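PDB 5KF0: aldehyde dehydrogenase from Burkholderia vietnamiensis, which probably oxidises aldehydes to carboxylic acids with a nicotinamide cofactor and binds NADPH. Local coordinates for residues A[97-102]-A[188-193]; A[304-309]-A[393-398]; A[413-418]-A[452-457]. All blocks are in the same frame, centred on the assembly; numbering follows the deposited sequence. Where two conformers were deposited one is given.

Contact 1: residues A[97-102]-A[188-193]. With NDP (NADPH dihydro-nicotinamide-adenine-dinucleotide phosphate), chain E.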
loop_
_atom_site.group_PDB
_atom_site.type_symbol
_atom_site.label_atom_id
_atom_site.label_comp_id
_atom_site.label_asym_id
_atom_site.label_seq_id
_atom_site.Cartn_x
_atom_site.Cartn_y
_atom_site.Cartn_z
ATOM N N ILE A 97 8.070 21.964 35.774
ATOM C CA ILE A 97 9.024 21.968 36.875
ATOM C C ILE A 97 10.318 21.272 36.467
ATOM O O ILE A 97 11.407 21.855 36.550
ATOM C CB ILE A 97 8.400 21.315 38.118
ATOM C CG1 ILE A 97 7.243 22.168 38.630
ATOM C CG2 ILE A 97 9.455 21.140 39.221
ATOM C CD1 ILE A 97 6.397 21.453 39.667
ATOM N N GLU A 98 10.224 20.009 36.035
ATOM C CA GLU A 98 11.432 19.204 35.900
ATOM C C GLU A 98 12.236 19.538 34.649
ATOM O O GLU A 98 13.440 19.260 34.618
ATOM C CB GLU A 98 11.096 17.701 35.922
ATOM C CG GLU A 98 10.404 17.129 34.698
ATOM C CD GLU A 98 10.167 15.628 34.838
ATOM O OE1 GLU A 98 10.838 15.007 35.691
ATOM O OE2 GLU A 98 9.307 15.076 34.110
ATOM N N ALA A 99 11.609 20.095 33.610
ATOM C CA ALA A 99 12.351 20.530 32.435
ATOM C C ALA A 99 12.525 22.038 32.373
ATOM O O ALA A 99 13.234 22.528 31.488
ATOM C CB ALA A 99 11.673 20.038 31.147
ATOM N N GLY A 100 11.916 22.783 33.292
ATOM C CA GLY A 100 11.947 24.232 33.203
ATOM C C GLY A 100 11.264 24.759 31.961
ATOM O O GLY A 100 11.597 25.849 31.487
ATOM N N LYS A 101 10.299 24.019 31.437
ATOM C CA LYS A 101 9.668 24.333 30.157
ATOM C C LYS A 101 8.495 25.288 30.372
ATOM O O LYS A 101 7.617 25.004 31.198
ATOM C CB LYS A 101 9.198 23.045 29.476
ATOM C CG LYS A 101 8.548 23.225 28.108
ATOM C CD LYS A 101 8.338 21.837 27.457
ATOM C CE LYS A 101 7.775 21.940 26.044
ATOM N NZ LYS A 101 8.317 20.811 25.194
ATOM N N PRO A 102 8.450 26.417 29.664
ATOM C CA PRO A 102 7.339 27.365 29.832
ATOM C C PRO A 102 5.984 26.668 29.821
ATOM O O PRO A 102 5.733 25.773 29.015
ATOM C CB PRO A 102 7.503 28.300 28.634
ATOM C CG PRO A 102 9.005 28.339 28.451
ATOM C CD PRO A 102 9.460 26.918 28.713
ATOM N N SER A 188 17.621 11.324 33.555
ATOM C CA SER A 188 17.634 11.452 35.012
ATOM C C SER A 188 17.230 12.850 35.451
ATOM O O SER A 188 16.714 13.026 36.565
ATOM C CB SER A 188 19.022 11.108 35.559
ATOM O OG SER A 188 19.391 9.777 35.231
ATOM N N ARG A 189 17.476 13.857 34.609
ATOM C CA ARG A 189 17.052 15.212 34.942
ATOM C C ARG A 189 15.541 15.375 34.857
ATOM O O ARG A 189 15.001 16.304 35.475
ATOM C CB ARG A 189 17.743 16.231 34.021
ATOM C CG ARG A 189 19.207 16.538 34.418
ATOM C CD ARG A 189 19.941 17.318 33.323
ATOM N NE ARG A 189 20.113 16.526 32.106
ATOM C CZ ARG A 189 20.637 16.973 30.965
ATOM N NH1 ARG A 189 21.065 18.224 30.853
ATOM N NH2 ARG A 189 20.726 16.165 29.928
ATOM N N THR A 190 14.853 14.512 34.093
ATOM C CA THR A 190 13.413 14.642 33.843
ATOM C C THR A 190 12.730 13.276 33.842
ATOM O O THR A 190 12.144 12.867 32.832
ATOM C CB THR A 190 13.149 15.350 32.508
ATOM O OG1 THR A 190 13.710 14.577 31.430
ATOM C CG2 THR A 190 13.743 16.765 32.478
ATOM N N PRO A 191 12.745 12.556 34.971
ATOM C CA PRO A 191 12.115 11.225 35.009
ATOM C C PRO A 191 10.633 11.195 35.356
ATOM O O PRO A 191 9.994 10.157 35.125
ATOM C CB PRO A 191 12.918 10.512 36.107
ATOM C CG PRO A 191 13.152 11.621 37.115
ATOM C CD PRO A 191 13.381 12.885 36.262
ATOM N N VAL A 192 10.067 12.280 35.894
ATOM C CA VAL A 192 8.747 12.190 36.512
ATOM C C VAL A 192 7.665 11.927 35.471
ATOM O O VAL A 192 6.747 11.130 35.707
ATOM C CB VAL A 192 8.445 13.459 37.321
ATOM C CG1 VAL A 192 7.015 13.411 37.860
ATOM C CG2 VAL A 192 9.461 13.602 38.459
ATOM N N GLY A 193 7.729 12.613 34.328
ATOM C CA GLY A 193 6.734 12.385 33.289
ATOM C C GLY A 193 6.640 10.925 32.886
ATOM O O GLY A 193 5.545 10.356 32.814
HETATM P PA NDP E . 21.916 13.052 26.113
HETATM O O1A NDP E . 22.574 12.359 24.968
HETATM O O2A NDP E . 22.915 13.776 27.016
HETATM O O5B NDP E . 21.048 12.059 27.000
HETATM C C5B NDP E . 19.935 11.391 26.356
HETATM C C4B NDP E . 19.625 10.127 27.113
HETATM O O4B NDP E . 20.707 9.184 26.941
HETATM C C3B NDP E . 19.461 10.304 28.629
HETATM O O3B NDP E . 18.486 9.393 29.129
HETATM C C2B NDP E . 20.848 9.912 29.138
HETATM O O2B NDP E . 20.879 9.451 30.505
HETATM C C1B NDP E . 21.122 8.738 28.215
HETATM N N9A NDP E . 22.522 8.343 28.140
HETATM C C8A NDP E . 23.626 9.130 27.942
HETATM N N7A NDP E . 24.751 8.458 27.862
HETATM C C5A NDP E . 24.358 7.139 28.024
HETATM C C6A NDP E . 25.076 5.927 28.029
HETATM N N6A NDP E . 26.405 5.844 27.896
HETATM N N1A NDP E . 24.372 4.783 28.194
HETATM C C2A NDP E . 23.049 4.856 28.351
HETATM N N3A NDP E . 22.265 5.937 28.370
HETATM C C4A NDP E . 22.987 7.053 28.200
HETATM O O3 NDP E . 20.853 14.088 25.545
HETATM P PN NDP E . 19.929 15.182 26.239
HETATM O O1N NDP E . 19.076 14.537 27.269
HETATM O O2N NDP E . 20.834 16.287 26.720
HETATM O O5D NDP E . 18.994 15.709 25.073
HETATM C C5D NDP E . 19.392 16.649 24.061
HETATM C C4D NDP E . 19.807 15.891 22.825
HETATM O O4D NDP E . 18.708 15.063 22.359
HETATM C C3D NDP E . 20.178 16.817 21.664
HETATM O O3D NDP E . 21.335 16.381 20.960
HETATM C C2D NDP E . 18.919 16.771 20.801
HETATM O O2D NDP E . 19.078 17.119 19.430
HETATM C C1D NDP E . 18.496 15.320 20.984
HETATM N N1N NDP E . 17.084 15.206 20.635
HETATM C C2N NDP E . 16.667 14.433 19.576
HETATM C C3N NDP E . 15.395 14.435 19.132
HETATM C C7N NDP E . 14.930 13.534 18.043
HETATM O O7N NDP E . 13.762 13.121 18.092
HETATM N N7N NDP E . 15.750 13.262 17.031
HETATM C C4N NDP E . 14.409 15.386 19.709
HETATM C C5N NDP E . 14.872 15.906 21.028
HETATM C C6N NDP E . 16.143 15.853 21.379
HETATM P P2B NDP E . 21.049 10.503 31.752
HETATM O O1X NDP E . 20.945 11.879 31.208
HETATM O O2X NDP E . 19.980 10.066 32.709
HETATM O O3X NDP E . 22.408 10.225 32.360
#
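E98 lays the end of its side chain over the backbone of T190 and V192, CD lying 3.5 Å from T190 CA, and crosses the T190 side chain at about a right angle. CG sits between the backbone N and the carbonyl carbon (chi1 72°), and from there the extended chain carries the carboxylate to the N-terminal end of helix 192-202. Both oxygens are used there. OE1 takes the N-H of V192 on its syn lone pair at 2.8 Å (N-H...O 160°), and OE2, also met on the syn side, takes the N-H of G193 at 2.9 Å. T190 CG2 packs against the other end of the residue, 3.3 Å from E98 O; that carbonyl and R189 O both accept from K34 NZ. Next to this grip, S188 N and S188 OG both donate to O2X of the NADPH 2'-phosphate, OG at 2.6 Å, while R189 NH2 reaches O2N of the pyrophosphate at 3.2 Å. Two bonds fix the carboxylate's rotation. A negative group beside backbone N-H groups near the N-terminal end of a helix is favourably placed for the helix dipole, which would probably favour the ionised form of E98 although the residue is buried.

Contact 2: residues A[304-309]-A[393-398]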
loop_
_atom_site.group_PDB
_atom_site.type_symbol
_atom_site.label_atom_id
_atom_site.label_comp_id
_atom_site.label_asym_id
_atom_site.label_seq_id
_atom_site.Cartn_x
_atom_site.Cartn_y
_atom_site.Cartn_z
ATOM N N SER A 304 17.688 40.422 -1.201
ATOM C CA SER A 304 16.717 41.465 -1.530
ATOM C C SER A 304 15.842 41.842 -0.338
ATOM O O SER A 304 15.355 42.977 -0.266
ATOM C CB SER A 304 15.841 41.020 -2.702
ATOM O OG SER A 304 15.042 39.902 -2.340
ATOM N N LEU A 305 15.629 40.923 0.600
ATOM C CA LEU A 305 14.772 41.072 1.771
ATOM C C LEU A 305 15.549 41.139 3.078
ATOM O O LEU A 305 14.931 41.277 4.142
ATOM C CB LEU A 305 13.798 39.889 1.858
ATOM C CG LEU A 305 12.942 39.581 0.637
ATOM C CD1 LEU A 305 12.018 38.387 0.921
ATOM C CD2 LEU A 305 12.152 40.815 0.276
ATOM N N TYR A 306 16.873 40.978 3.035
ATOM C CA TYR A 306 17.664 40.777 4.244
ATOM C C TYR A 306 17.485 41.912 5.250
ATOM O O TYR A 306 17.246 41.664 6.439
ATOM C CB TYR A 306 19.136 40.612 3.868
ATOM C CG TYR A 306 20.043 40.275 5.034
ATOM C CD1 TYR A 306 20.344 38.954 5.350
ATOM C CD2 TYR A 306 20.609 41.283 5.812
ATOM C CE1 TYR A 306 21.177 38.642 6.403
ATOM C CE2 TYR A 306 21.434 40.980 6.871
ATOM C CZ TYR A 306 21.715 39.660 7.163
ATOM O OH TYR A 306 22.544 39.360 8.220
ATOM N N ASP A 307 17.617 43.165 4.805
ATOM C CA ASP A 307 17.588 44.275 5.758
ATOM C C ASP A 307 16.221 44.415 6.416
ATOM O O ASP A 307 16.132 44.678 7.622
ATOM C CB ASP A 307 17.975 45.582 5.072
ATOM C CG ASP A 307 19.436 45.637 4.706
ATOM O OD1 ASP A 307 20.207 44.777 5.169
ATOM O OD2 ASP A 307 19.818 46.560 3.959
ATOM N N THR A 308 15.142 44.250 5.646
ATOM C CA THR A 308 13.813 44.381 6.239
ATOM C C THR A 308 13.515 43.224 7.187
ATOM O O THR A 308 12.988 43.434 8.289
ATOM C CB THR A 308 12.754 44.468 5.146
ATOM O OG1 THR A 308 13.036 45.601 4.318
ATOM C CG2 THR A 308 11.379 44.639 5.764
ATOM N N LEU A 309 13.834 41.998 6.776
ATOM C CA LEU A 309 13.649 40.865 7.677
ATOM C C LEU A 309 14.483 41.037 8.940
ATOM O O LEU A 309 14.008 40.762 10.047
ATOM C CB LEU A 309 14.004 39.555 6.972
ATOM C CG LEU A 309 13.753 38.287 7.791
ATOM C CD1 LEU A 309 13.330 37.128 6.890
ATOM C CD2 LEU A 309 14.986 37.884 8.592
ATOM N N ALA A 393 20.384 32.161 17.512
ATOM C CA ALA A 393 20.282 31.887 16.091
ATOM C C ALA A 393 21.220 32.817 15.343
ATOM O O ALA A 393 21.558 33.909 15.814
ATOM C CB ALA A 393 18.842 32.054 15.577
ATOM N N ILE A 394 21.624 32.361 14.161
ATOM C CA ILE A 394 22.549 33.108 13.321
ATOM C C ILE A 394 21.838 33.469 12.026
ATOM O O ILE A 394 21.099 32.664 11.442
ATOM C CB ILE A 394 23.866 32.341 13.058
ATOM C CG1 ILE A 394 23.662 31.157 12.111
ATOM C CG2 ILE A 394 24.488 31.887 14.373
ATOM C CD1 ILE A 394 24.036 31.456 10.672
ATOM N N LEU A 395 22.054 34.708 11.592
ATOM C CA LEU A 395 21.413 35.265 10.409
ATOM C C LEU A 395 22.476 35.459 9.337
ATOM O O LEU A 395 23.534 36.038 9.609
ATOM C CB LEU A 395 20.734 36.597 10.746
ATOM C CG LEU A 395 20.100 37.366 9.589
ATOM C CD1 LEU A 395 18.921 36.597 9.052
ATOM C CD2 LEU A 395 19.677 38.760 10.046
ATOM N N GLU A 396 22.218 34.950 8.134
ATOM C CA GLU A 396 23.168 35.108 7.041
ATOM C C GLU A 396 22.403 35.339 5.739
ATOM O O GLU A 396 21.183 35.144 5.663
ATOM C CB GLU A 396 24.129 33.903 6.949
ATOM C CG GLU A 396 23.455 32.523 6.920
ATOM C CD GLU A 396 24.452 31.355 6.894
ATOM O OE1 GLU A 396 25.657 31.580 6.626
ATOM O OE2 GLU A 396 24.029 30.204 7.149
ATOM N N LYS A 397 23.139 35.765 4.714
ATOM C CA LYS A 397 22.588 36.312 3.479
ATOM C C LYS A 397 22.983 35.432 2.296
ATOM O O LYS A 397 24.094 34.897 2.262
ATOM C CB LYS A 397 23.106 37.752 3.279
ATOM C CG LYS A 397 22.544 38.512 2.086
ATOM C CD LYS A 397 23.250 39.877 1.920
ATOM C CE LYS A 397 22.946 40.805 3.077
ATOM N NZ LYS A 397 23.457 42.189 2.824
ATOM N N PHE A 398 22.088 35.285 1.314
ATOM C CA PHE A 398 22.460 34.612 0.068
ATOM C C PHE A 398 21.836 35.326 -1.125
ATOM O O PHE A 398 20.866 36.076 -0.987
ATOM C CB PHE A 398 22.041 33.130 0.055
ATOM C CG PHE A 398 20.555 32.909 -0.069
ATOM C CD1 PHE A 398 19.965 32.695 -1.314
ATOM C CD2 PHE A 398 19.747 32.897 1.065
ATOM C CE1 PHE A 398 18.586 32.484 -1.422
ATOM C CE2 PHE A 398 18.373 32.677 0.965
ATOM C CZ PHE A 398 17.795 32.480 -0.276
#
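Y306, in the first turn of helix 306-319, lies across strand 392-398 in a helix-on-sheet contact of the mixed sheet in which this strand pairs with 298-302 and 368-375. The strand offers L395 and K397 to the helix, their CB atoms pointing toward it, while that of E396 between them points away.

L395 comes first. Its CG, anti to the backbone N (chi1 176°), reaches out to the phenol and lies 3.4 Å from Y306 OH; the two side chains meet tip to tip, with CD2 3.6 Å from Y306 CZ. The approach to the ring is oblique. The other methyl, CD1, touches L309 CD2 at 4.2 Å, where the two leucines slide past each other in opposite directions; both also pack on V301 of strand 298-302. The hydroxyl of Y306 is not left to this apolar company, since it is hydrogen-bonded to E375.

E396 takes part through its backbone. Its carbonyl O lies in the plane of the tyrosine ring, at the edge, 3.6 Å from Y306 CE1, while its carboxylate is engaged elsewhere by R407 and Y384.

K397 then crosses the Y306 side chain at about a right angle. Its CB rests 3.7 Å from Y306 CD1, and a bend at chi3 (-66°) brings CE over one face of the ring. The methylene makes a CH-pi contact there, and the ammonium an off-centre cation-pi contact, NZ being 4.7 Å from the centroid and 29° from the normal. Although K397 is exposed, its aliphatic part thus covers the buried ring: CE stands 3.5 Å above the ring plane, offset toward the rim, with Y306 CG as its nearest ring atom.

Contact 3: residues A[413-418]-A[452-457]; sequences FGLQAG and MPYGGV. With NDP (NADPH dihydro-nicotinamide-adenine-dinucleotide phosphate), chain E.
This is a buried contact beside the nicotinamide end of the NADPH site, between the irregular segment 452-457 and the loop-to-strand entrance of 416-420. The touching parts run roughly antiparallel, their end-to-end directions 161° apart, and one direct hydrogen bond joins the backbones: V457 N donates to G414 O at 3.0 Å. The backbones come closest where G456 faces L415, CA to CA 4.0 Å; G456 has no side chain there, and a CB on it would lie tight against L415 CG.

Y454 CG is anti to its backbone N (chi1 176°), which sends the ring out toward L415 and Q416. L415 crosses Y454 at about a right angle. Its CD2 methyl lies 3.6 Å from Y454 OH, approaching the ring obliquely, and also touches G455 O. The phenol oxygen is buried here with no hydrogen-bonding partner in the model. Q416 approaches the same ring at its edge: OE1 sits 3.3 Å from Y454 CD1, and the amide plane is turned 74° from that of the ring. OE1 also meets M452 CE, the two side chains reaching toward each other tip to tip. A water that accepts from G455 N probably donates to Q416 OE1, bridging the amide to the loop, while NE2 is held by the carbonyls of P445 and F447. M452 packs on L134 of the second subunit.

Y454 CE2 lies 3.4 Å from the carboxamide O7N, near the ring plane, and L415 CD1 is 3.9 Å from the amide N7N. Y454 also touches C293. A loop and strand entrance lining the carboxamide in this way form part of the nicotinamide pocket of an aldehyde dehydrogenase.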
loop_
_atom_site.group_PDB
_atom_site.type_symbol
_atom_site.label_atom_id
_atom_site.label_comp_id
_atom_site.label_asym_id
_atom_site.label_seq_id
_atom_site.Cartn_x
_atom_site.Cartn_y
_atom_site.Cartn_z
ATOM N N PHE A 413 25.256 17.479 10.006
ATOM C CA PHE A 413 23.929 17.056 10.417
ATOM C C PHE A 413 22.956 17.114 9.249
ATOM O O PHE A 413 23.286 17.576 8.154
ATOM C CB PHE A 413 23.459 17.923 11.592
ATOM C CG PHE A 413 24.384 17.860 12.766
ATOM C CD1 PHE A 413 24.520 16.675 13.479
ATOM C CD2 PHE A 413 25.148 18.967 13.147
ATOM C CE1 PHE A 413 25.387 16.591 14.572
ATOM C CE2 PHE A 413 26.011 18.893 14.241
ATOM C CZ PHE A 413 26.130 17.688 14.952
ATOM N N GLY A 414 21.757 16.586 9.492
ATOM C CA GLY A 414 20.733 16.532 8.466
ATOM C C GLY A 414 19.403 16.045 9.006
ATOM O O GLY A 414 18.892 15.006 8.566
ATOM N N LEU A 415 18.813 16.791 9.937
ATOM C CA LEU A 415 17.551 16.341 10.525
ATOM C C LEU A 415 16.387 16.941 9.747
ATOM O O LEU A 415 15.737 16.223 8.980
ATOM C CB LEU A 415 17.506 16.677 12.026
ATOM C CG LEU A 415 16.783 15.620 12.879
ATOM C CD1 LEU A 415 16.945 15.899 14.370
ATOM C CD2 LEU A 415 15.304 15.524 12.513
ATOM N N GLN A 416 16.105 18.238 9.920
ATOM C CA GLN A 416 15.127 18.905 9.063
ATOM C C GLN A 416 15.662 20.266 8.635
ATOM O O GLN A 416 16.537 20.849 9.284
ATOM C CB GLN A 416 13.747 19.048 9.749
ATOM C CG GLN A 416 13.135 17.651 10.009
ATOM C CD GLN A 416 11.644 17.605 10.331
ATOM O OE1 GLN A 416 11.036 16.538 10.209
ATOM N NE2 GLN A 416 11.060 18.719 10.777
ATOM N N ALA A 417 15.118 20.761 7.523
ATOM C CA ALA A 417 15.360 22.114 7.033
ATOM C C ALA A 417 14.021 22.705 6.617
ATOM O O ALA A 417 13.094 21.973 6.276
ATOM C CB ALA A 417 16.330 22.134 5.830
ATOM N N GLY A 418 13.925 24.035 6.644
ATOM C CA GLY A 418 12.721 24.728 6.218
ATOM C C GLY A 418 13.023 25.711 5.099
ATOM O O GLY A 418 14.107 26.302 5.045
ATOM N N MET A 452 3.813 11.729 11.286
ATOM C CA MET A 452 4.658 11.812 10.105
ATOM C C MET A 452 5.966 11.049 10.319
ATOM O O MET A 452 6.455 10.938 11.448
ATOM C CB MET A 452 4.949 13.275 9.771
ATOM C CG MET A 452 6.099 13.923 10.550
ATOM S SD MET A 452 6.092 15.717 10.289
ATOM C CE MET A 452 7.818 16.137 10.536
ATOM N N PRO A 453 6.556 10.504 9.252
ATOM C CA PRO A 453 7.910 9.950 9.386
ATOM C C PRO A 453 8.863 11.045 9.850
ATOM O O PRO A 453 8.814 12.179 9.364
ATOM C CB PRO A 453 8.241 9.457 7.967
ATOM C CG PRO A 453 7.342 10.272 7.064
ATOM C CD PRO A 453 6.087 10.530 7.851
ATOM N N TYR A 454 9.701 10.725 10.837
ATOM C CA TYR A 454 10.533 11.758 11.441
ATOM C C TYR A 454 11.882 11.188 11.842
ATOM O O TYR A 454 11.946 10.190 12.567
ATOM C CB TYR A 454 9.836 12.361 12.667
ATOM C CG TYR A 454 10.703 13.366 13.373
ATOM C CD1 TYR A 454 10.840 14.650 12.867
ATOM C CD2 TYR A 454 11.411 13.027 14.521
ATOM C CE1 TYR A 454 11.634 15.585 13.497
ATOM C CE2 TYR A 454 12.217 13.969 15.164
ATOM C CZ TYR A 454 12.318 15.241 14.639
ATOM O OH TYR A 454 13.098 16.194 15.269
ATOM N N GLY A 455 12.954 11.836 11.400
ATOM C CA GLY A 455 14.275 11.378 11.777
ATOM C C GLY A 455 15.332 12.071 10.946
ATOM O O GLY A 455 15.036 12.925 10.110
ATOM N N GLY A 456 16.584 11.693 11.211
ATOM C CA GLY A 456 17.693 12.355 10.555
ATOM C C GLY A 456 18.556 11.448 9.708
ATOM O O GLY A 456 18.549 10.225 9.879
ATOM N N VAL A 457 19.301 12.046 8.781
ATOM C CA VAL A 457 20.373 11.358 8.073
ATOM C C VAL A 457 21.691 12.023 8.462
ATOM O O VAL A 457 21.723 12.883 9.356
ATOM C CB VAL A 457 20.138 11.365 6.548
ATOM C CG1 VAL A 457 18.859 10.563 6.202
ATOM C CG2 VAL A 457 20.040 12.806 6.012
HETATM P PA NDP E . 21.916 13.052 26.113
HETATM O O1A NDP E . 22.574 12.359 24.968
HETATM O O2A NDP E . 22.915 13.776 27.016
HETATM O O5B NDP E . 21.048 12.059 27.000
HETATM C C5B NDP E . 19.935 11.391 26.356
HETATM C C4B NDP E . 19.625 10.127 27.113
HETATM O O4B NDP E . 20.707 9.184 26.941
HETATM C C3B NDP E . 19.461 10.304 28.629
HETATM O O3B NDP E . 18.486 9.393 29.129
HETATM C C2B NDP E . 20.848 9.912 29.138
HETATM O O2B NDP E . 20.879 9.451 30.505
HETATM C C1B NDP E . 21.122 8.738 28.215
HETATM N N9A NDP E . 22.522 8.343 28.140
HETATM C C8A NDP E . 23.626 9.130 27.942
HETATM N N7A NDP E . 24.751 8.458 27.862
HETATM C C5A NDP E . 24.358 7.139 28.024
HETATM C C6A NDP E . 25.076 5.927 28.029
HETATM N N6A NDP E . 26.405 5.844 27.896
HETATM N N1A NDP E . 24.372 4.783 28.194
HETATM C C2A NDP E . 23.049 4.856 28.351
HETATM N N3A NDP E . 22.265 5.937 28.370
HETATM C C4A NDP E . 22.987 7.053 28.200
HETATM O O3 NDP E . 20.853 14.088 25.545
HETATM P PN NDP E . 19.929 15.182 26.239
HETATM O O1N NDP E . 19.076 14.537 27.269
HETATM O O2N NDP E . 20.834 16.287 26.720
HETATM O O5D NDP E . 18.994 15.709 25.073
HETATM C C5D NDP E . 19.392 16.649 24.061
HETATM C C4D NDP E . 19.807 15.891 22.825
HETATM O O4D NDP E . 18.708 15.063 22.359
HETATM C C3D NDP E . 20.178 16.817 21.664
HETATM O O3D NDP E . 21.335 16.381 20.960
HETATM C C2D NDP E . 18.919 16.771 20.801
HETATM O O2D NDP E . 19.078 17.119 19.430
HETATM C C1D NDP E . 18.496 15.320 20.984
HETATM N N1N NDP E . 17.084 15.206 20.635
HETATM C C2N NDP E . 16.667 14.433 19.576
HETATM C C3N NDP E . 15.395 14.435 19.132
HETATM C C7N NDP E . 14.930 13.534 18.043
HETATM O O7N NDP E . 13.762 13.121 18.092
HETATM N N7N NDP E . 15.750 13.262 17.031
HETATM C C4N NDP E . 14.409 15.386 19.709
HETATM C C5N NDP E . 14.872 15.906 21.028
HETATM C C6N NDP E . 16.143 15.853 21.379
HETATM P P2B NDP E . 21.049 10.503 31.752
HETATM O O1X NDP E . 20.945 11.879 31.208
HETATM O O2X NDP E . 19.980 10.066 32.709
HETATM O O3X NDP E . 22.408 10.225 32.360
HETATM O O HOH W 1 12.532 14.254 9.692
#

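All three contacts are largely buried, but contact 2 has an exposed margin at K397, and its centre lies about 29 Å from the chain centre, against about 14 Å and 11 Å for the centres of contacts 1 and 3. Contacts 1 and 3 touch the same NADPH at different places, the 2'-phosphate and pyrophosphate in contact 1 and the carboxamide in contact 3. Contacts 2 and 3 reach one mixed sheet, through strands 392-398 and 416-420, without touching. The chemistry follows position: a carboxylate meets backbone N-H groups at a helix N-terminal end in contact 1, an aromatic ring meets aliphatic and cationic groups in contact 2, and contact 3 combines close backbones, a water and van der Waals contacts.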